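Local coordinates for protein glycerophosphoryl diester phosphodiesterase (Parabacteroides distasonis, PDB 3MZ2) that probably hydrolyses glycerophosphodiesters, releasing an alcohol and glycerol 3-phosphate, at residues Asn10-Ser15 and Pro61-Ile66. Residues are numbered along the deposited sequence; the frame is centred on the assembly and turned at random.
Sequences NTLQIS and PATFEI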
loop_
_atom_site.group_PDB
_atom_site.type_symbol
_atom_site.label_atom_id
_atom_site.label_comp_id
_atom_site.label_asym_id
_atom_site.label_seq_id
_atom_site.Cartn_x
_atom_site.Cartn_y
_atom_site.Cartn_z
ATOM N N ASN A 10 24.255 10.679 -19.159
ATOM C CA ASN A 10 24.800 11.013 -17.843
ATOM C C ASN A 10 24.698 9.791 -16.949
ATOM O O ASN A 10 23.633 9.122 -16.902
ATOM C CB ASN A 10 24.019 12.148 -17.200
ATOM C CG ASN A 10 24.194 13.460 -17.919
ATOM O OD1 ASN A 10 25.196 14.138 -17.754
ATOM N ND2 ASN A 10 23.183 13.857 -18.657
ATOM N N THR A 11 25.782 9.508 -16.234
ATOM C CA THR A 11 25.826 8.404 -15.319
ATOM C C THR A 11 26.264 8.839 -13.923
ATOM O O THR A 11 26.924 9.872 -13.727
ATOM C CB THR A 11 26.773 7.259 -15.815
ATOM O OG1 THR A 11 28.124 7.740 -15.921
ATOM C CG2 THR A 11 26.267 6.719 -17.142
ATOM N N LEU A 12 25.857 8.047 -12.941
ATOM C CA LEU A 12 26.451 8.107 -11.624
ATOM C C LEU A 12 27.565 7.044 -11.495
ATOM O O LEU A 12 27.465 5.944 -12.060
ATOM C CB LEU A 12 25.391 7.889 -10.561
ATOM C CG LEU A 12 24.133 8.756 -10.602
ATOM C CD1 LEU A 12 23.128 8.311 -9.504
ATOM C CD2 LEU A 12 24.481 10.251 -10.467
ATOM N N GLN A 13 28.593 7.367 -10.741
ATOM C CA GLN A 13 29.765 6.513 -10.572
ATOM C C GLN A 13 29.882 6.058 -9.131
ATOM O O GLN A 13 30.507 6.722 -8.304
ATOM C CB GLN A 13 31.005 7.256 -11.056
ATOM C CG GLN A 13 30.831 7.639 -12.535
ATOM C CD GLN A 13 30.903 6.420 -13.454
ATOM O OE1 GLN A 13 29.876 5.795 -13.830
ATOM N NE2 GLN A 13 32.122 6.046 -13.791
ATOM N N ILE A 14 29.218 4.938 -8.841
ATOM C CA ILE A 14 29.043 4.409 -7.494
ATOM C C ILE A 14 29.424 2.944 -7.583
ATOM O O ILE A 14 28.680 2.136 -8.125
ATOM C CB ILE A 14 27.585 4.644 -7.017
ATOM C CG1 ILE A 14 27.320 6.160 -6.849
ATOM C CG2 ILE A 14 27.323 3.916 -5.706
ATOM C CD1 ILE A 14 25.914 6.540 -6.610
ATOM N N SER A 15 30.609 2.594 -7.095
ATOM C CA SER A 15 31.140 1.246 -7.332
ATOM C C SER A 15 30.749 0.243 -6.260
ATOM O O SER A 15 30.896 -0.948 -6.482
ATOM C CB SER A 15 32.675 1.206 -7.397
ATOM O OG SER A 15 33.242 2.202 -8.216
ATOM N N PRO A 61 21.838 13.636 -15.134
ATOM C CA PRO A 61 21.964 12.521 -14.191
ATOM C C PRO A 61 20.718 12.432 -13.337
ATOM O O PRO A 61 20.131 13.456 -13.008
ATOM C CB PRO A 61 23.184 12.902 -13.340
ATOM C CG PRO A 61 23.341 14.311 -13.514
ATOM C CD PRO A 61 22.778 14.724 -14.815
ATOM N N ALA A 62 20.287 11.215 -13.016
ATOM C CA ALA A 62 19.129 11.033 -12.178
ATOM C C ALA A 62 19.153 9.610 -11.613
ATOM O O ALA A 62 19.798 8.734 -12.168
ATOM C CB ALA A 62 17.836 11.262 -12.983
ATOM N N THR A 63 18.425 9.426 -10.520
ATOM C CA THR A 63 18.011 8.137 -10.012
ATOM C C THR A 63 16.574 7.923 -10.459
ATOM O O THR A 63 15.939 8.847 -10.958
ATOM C CB THR A 63 18.067 8.062 -8.497
ATOM O OG1 THR A 63 17.295 9.142 -7.956
ATOM C CG2 THR A 63 19.525 8.189 -8.019
ATOM N N PHE A 64 16.099 6.689 -10.361
ATOM C CA PHE A 64 14.739 6.354 -10.808
ATOM C C PHE A 64 13.980 5.582 -9.731
ATOM O O PHE A 64 14.387 4.513 -9.328
ATOM C CB PHE A 64 14.792 5.551 -12.126
ATOM C CG PHE A 64 15.445 6.319 -13.258
ATOM C CD1 PHE A 64 14.779 7.367 -13.820
ATOM C CD2 PHE A 64 16.715 6.066 -13.659
ATOM C CE1 PHE A 64 15.349 8.107 -14.856
ATOM C CE2 PHE A 64 17.311 6.820 -14.678
ATOM C CZ PHE A 64 16.625 7.880 -15.251
ATOM N N GLU A 65 12.830 6.120 -9.369
ATOM C CA GLU A 65 11.914 5.490 -8.434
ATOM C C GLU A 65 10.928 4.705 -9.297
ATOM O O GLU A 65 10.370 5.246 -10.240
ATOM C CB GLU A 65 11.203 6.589 -7.657
ATOM C CG GLU A 65 10.275 6.025 -6.614
ATOM C CD GLU A 65 8.842 5.879 -7.042
ATOM O OE1 GLU A 65 8.454 6.282 -8.155
ATOM O OE2 GLU A 65 8.082 5.343 -6.202
ATOM N N ILE A 66 10.769 3.408 -9.041
ATOM C CA ILE A 66 10.014 2.535 -9.917
ATOM C C ILE A 66 9.040 1.675 -9.111
ATOM O O ILE A 66 9.144 1.559 -7.866
ATOM C CB ILE A 66 10.992 1.684 -10.797
ATOM C CG1 ILE A 66 11.898 0.809 -9.935
ATOM C CG2 ILE A 66 11.842 2.635 -11.669
ATOM C CD1 ILE A 66 12.892 -0.116 -10.692
HETATM O O HOH W 1 22.693 9.164 -13.893
#
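N10 lies against the proline ring of P61: its CB sits 3.4 Å from P61 N, and its carboxamide carbon CG comes 3.6 Å from P61 CD. P61 suits the place because its nitrogen has no N-H that would need a partner where N10 CB presses on it, and its ring offers carbon to the asparagine's flank. Two residues on, L12 meets P61 at about a right angle, and its forked end lets one side chain touch two partners, CD2 reaching P61 CB at 4.1 Å and CD1 reaching T63 CG2 at 3.9 Å. T63 chi1 of 55° sets OG1 between the backbone N and the carbonyl carbon, where it is hydrogen-bonded to S35 OG, and the methyl CG2, anti to the carbonyl carbon, is left to meet L12. A water accepts from A62 N (3.3 Å) and lies 3.2 Å from N10 O, to which it can donate, though other acceptors compete for its protons; it bridges two backbones whose touching parts, 10-12 and 61-63, run 51° apart. Strand 63-70 belongs to the TIM barrel, and P61 and A62 lead into it from helix 50-59; strand 10-12 stays outside the barrel sheet, paired antiparallel with strand 289-291. From that strand F289 packs on both L12 and P61. Asparagine suits its place by laying CB and CG on the proline while ND2 donates to L57 O in helix 50-59. An alanine at N10 would keep CB against P61 but would probably leave L57 O without this side-chain donor and open a gap beside P61 CD.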